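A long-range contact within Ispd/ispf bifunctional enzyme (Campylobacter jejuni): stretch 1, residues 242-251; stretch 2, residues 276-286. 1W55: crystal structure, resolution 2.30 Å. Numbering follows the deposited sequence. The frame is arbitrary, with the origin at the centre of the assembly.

Stretch 1 (242-251) AHSDGDVLAH
Stretch 2 (276-286) KFKNANSMELL

Two loops, each leading into a helix, meet here and bury 427 Å² between them. Stretch 1 makes a type II' turn from His-243 to Gly-246, closed by Gly-246 N to His-243 O at 2.8 Å, before its helix begins at Val-248; Ser-244 takes phi/psi 58/-118, and Gly-246, at 77/9, has the positive phi that glycine tolerates best. Stretch 2 makes a type I turn from Phe-277 to Ala-280, then enters its helix at Ser-282. In register, the CA of Ser-244 lies 4.2 Å from the CA of Lys-278, and the CA of Ala-250 lies 6.1 Å from the CA of Ser-282.

Polar bonds converge on Ser-282 (chi1 -77°, m), whose small side chain points toward stretch 1. Its OG donates to Asp-245 OD1 at 2.7 Å and accepts from His-251 NE2 at 2.5 Å, a short bond bent to 132° at the hydrogen; OG lies at the imidazole edge, near the ring plane, as an NE2 donor requires. Asp-245 (chi1 54°, p; chi2 8°) uses its second oxygen too: Ser-282 N donates to OD2 at 3.2 Å, so one carboxylate grips both backbone and side chain of Ser-282. His-251 (chi1 -61°, m; chi2 156°) has its CB directed away, yet its ring end returns to the contact.

Each helix start is capped by its own stretch. Asp-247 OD1 (chi1 -160°, t) accepts from Ala-250 N at 2.9 Å, and Asn-281 OD1 (chi1 -179°, t) from Met-283 N at 3.0 Å; short acceptor side chains suit these places.

Packing is close. Ala-250 CB sits 3.9 Å from both Ser-282 CB and Met-283 SD, its lone methyl admitting the near approach, while Met-283 (m, m, m) supplies a flexible apolar surface. Ser-244 (chi1 -43°, m) brings its CB within 3.7 Å of Ala-280 O.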

# COMPACT_ATOMS: atom_id res chain seq x y z
N ALA A 242 53.28 -28.72 0.45
CA ALA A 242 52.56 -28.82 -0.83
C ALA A 242 51.33 -27.91 -0.89
O ALA A 242 51.34 -26.85 -0.27
CB ALA A 242 52.21 -30.29 -1.12
N HIS A 243 50.29 -28.32 -1.63
CA HIS A 243 49.05 -27.55 -1.81
C HIS A 243 49.33 -26.08 -2.13
O HIS A 243 48.98 -25.17 -1.35
CB HIS A 243 48.16 -27.65 -0.57
CG HIS A 243 47.75 -29.05 -0.24
ND1 HIS A 243 48.40 -29.81 0.70
CD2 HIS A 243 46.77 -29.83 -0.75
CE1 HIS A 243 47.84 -31.00 0.78
NE2 HIS A 243 46.84 -31.04 -0.10
N SER A 244 49.95 -25.86 -3.29
CA SER A 244 50.36 -24.53 -3.74
C SER A 244 51.30 -23.88 -2.72
O SER A 244 52.38 -24.41 -2.44
CB SER A 244 49.13 -23.64 -3.99
OG SER A 244 48.12 -24.35 -4.68
N ASP A 245 50.87 -22.76 -2.15
CA ASP A 245 51.64 -22.03 -1.16
C ASP A 245 51.31 -22.48 0.26
O ASP A 245 51.72 -21.82 1.22
CB ASP A 245 51.40 -20.53 -1.34
CG ASP A 245 49.90 -20.16 -1.31
OD1 ASP A 245 49.06 -21.04 -1.01
OD2 ASP A 245 49.47 -19.01 -1.58
N GLY A 246 50.55 -23.57 0.39
CA GLY A 246 50.24 -24.19 1.68
C GLY A 246 49.17 -23.52 2.56
O GLY A 246 48.99 -23.90 3.72
N ASP A 247 48.46 -22.55 2.01
CA ASP A 247 47.46 -21.79 2.77
C ASP A 247 46.21 -22.63 3.07
O ASP A 247 45.24 -22.56 2.32
CB ASP A 247 47.11 -20.54 1.95
CG ASP A 247 46.48 -19.43 2.77
OD1 ASP A 247 45.71 -19.69 3.74
OD2 ASP A 247 46.67 -18.23 2.47
N VAL A 248 46.24 -23.42 4.15
CA VAL A 248 45.09 -24.26 4.54
C VAL A 248 43.87 -23.42 4.79
O VAL A 248 42.75 -23.87 4.54
CB VAL A 248 45.20 -24.99 5.90
CG1 VAL A 248 44.94 -26.50 5.77
CG2 VAL A 248 46.37 -24.58 6.76
N LEU A 249 44.07 -22.25 5.37
CA LEU A 249 42.95 -21.35 5.63
C LEU A 249 42.21 -21.01 4.33
O LEU A 249 41.01 -21.23 4.21
CB LEU A 249 43.40 -20.10 6.40
CG LEU A 249 42.25 -19.21 6.89
CD1 LEU A 249 42.69 -18.34 8.08
CD2 LEU A 249 41.69 -18.34 5.76
N ALA A 250 42.94 -20.47 3.35
CA ALA A 250 42.33 -20.08 2.08
C ALA A 250 41.62 -21.28 1.44
O ALA A 250 40.55 -21.14 0.86
CB ALA A 250 43.40 -19.50 1.13
N HIS A 251 42.21 -22.46 1.57
CA HIS A 251 41.67 -23.67 0.98
C HIS A 251 40.37 -24.10 1.66
O HIS A 251 39.42 -24.48 0.99
CB HIS A 251 42.71 -24.79 1.00
CG HIS A 251 43.95 -24.45 0.22
ND1 HIS A 251 45.17 -25.04 0.46
CD2 HIS A 251 44.15 -23.56 -0.78
CE1 HIS A 251 46.07 -24.53 -0.36
NE2 HIS A 251 45.47 -23.64 -1.13
N LYS A 276 49.80 -29.34 -10.75
CA LYS A 276 49.54 -28.24 -11.67
C LYS A 276 49.50 -26.86 -10.98
O LYS A 276 49.89 -25.85 -11.57
CB LYS A 276 48.22 -28.51 -12.41
CG LYS A 276 47.88 -27.56 -13.54
CD LYS A 276 46.43 -27.78 -13.99
CE LYS A 276 45.99 -26.75 -15.02
NZ LYS A 276 44.97 -27.32 -15.94
N PHE A 277 49.03 -26.83 -9.73
CA PHE A 277 48.85 -25.56 -9.02
C PHE A 277 49.98 -25.21 -8.05
O PHE A 277 49.86 -24.25 -7.27
CB PHE A 277 47.46 -25.52 -8.36
CG PHE A 277 46.33 -25.48 -9.34
CD1 PHE A 277 45.69 -26.65 -9.73
CD2 PHE A 277 45.92 -24.28 -9.91
CE1 PHE A 277 44.67 -26.63 -10.67
CE2 PHE A 277 44.88 -24.24 -10.83
CZ PHE A 277 44.26 -25.41 -11.22
N LYS A 278 51.09 -25.95 -8.13
CA LYS A 278 52.28 -25.74 -7.29
C LYS A 278 52.67 -24.26 -7.11
O LYS A 278 53.09 -23.85 -6.02
CB LYS A 278 53.47 -26.54 -7.85
CG LYS A 278 54.78 -26.42 -7.05
CD LYS A 278 55.95 -27.06 -7.80
CE LYS A 278 57.24 -26.24 -7.65
NZ LYS A 278 57.92 -26.51 -6.34
N ASN A 279 52.52 -23.47 -8.17
CA ASN A 279 52.90 -22.06 -8.09
C ASN A 279 51.75 -21.07 -7.87
O ASN A 279 51.97 -19.86 -7.87
CB ASN A 279 53.78 -21.68 -9.29
CG ASN A 279 55.09 -22.46 -9.33
OD1 ASN A 279 55.44 -23.05 -10.35
ND2 ASN A 279 55.80 -22.48 -8.20
N ALA A 280 50.55 -21.59 -7.65
CA ALA A 280 49.36 -20.76 -7.47
C ALA A 280 49.39 -19.89 -6.20
O ALA A 280 49.95 -20.27 -5.17
CB ALA A 280 48.10 -21.62 -7.50
N ASN A 281 48.81 -18.70 -6.31
CA ASN A 281 48.47 -17.89 -5.15
C ASN A 281 47.06 -18.31 -4.70
O ASN A 281 46.08 -18.03 -5.40
CB ASN A 281 48.51 -16.41 -5.55
CG ASN A 281 48.18 -15.47 -4.40
OD1 ASN A 281 47.50 -15.84 -3.44
ND2 ASN A 281 48.66 -14.24 -4.50
N SER A 282 46.98 -18.99 -3.55
CA SER A 282 45.70 -19.51 -2.99
C SER A 282 44.60 -18.48 -2.78
O SER A 282 43.42 -18.81 -2.88
CB SER A 282 45.97 -20.21 -1.66
OG SER A 282 46.54 -21.49 -1.87
N MET A 283 44.99 -17.25 -2.48
CA MET A 283 44.05 -16.15 -2.31
C MET A 283 43.44 -15.75 -3.66
O MET A 283 42.29 -15.30 -3.72
CB MET A 283 44.74 -14.95 -1.65
CG MET A 283 45.08 -15.16 -0.17
SD MET A 283 43.63 -15.65 0.84
CE MET A 283 42.86 -14.05 1.21
N GLU A 284 44.21 -15.91 -4.74
CA GLU A 284 43.71 -15.68 -6.09
C GLU A 284 42.75 -16.80 -6.48
O GLU A 284 41.73 -16.54 -7.12
CB GLU A 284 44.87 -15.55 -7.10
CG GLU A 284 44.45 -15.37 -8.57
CD GLU A 284 43.65 -14.09 -8.84
OE1 GLU A 284 43.88 -13.05 -8.18
OE2 GLU A 284 42.77 -14.13 -9.74
N LEU A 285 43.08 -18.03 -6.07
CA LEU A 285 42.21 -19.18 -6.28
C LEU A 285 40.89 -18.99 -5.54
O LEU A 285 39.83 -19.27 -6.09
CB LEU A 285 42.89 -20.48 -5.81
CG LEU A 285 44.17 -20.95 -6.50
CD1 LEU A 285 44.60 -22.30 -5.96
CD2 LEU A 285 44.01 -21.01 -8.02
N LEU A 286 40.99 -18.51 -4.30
CA LEU A 286 39.83 -18.12 -3.50
C LEU A 286 38.97 -17.08 -4.21
O LEU A 286 37.75 -17.23 -4.31
CB LEU A 286 40.27 -17.57 -2.13
CG LEU A 286 39.20 -16.88 -1.26
CD1 LEU A 286 38.03 -17.84 -0.92
CD2 LEU A 286 39.81 -16.28 0.02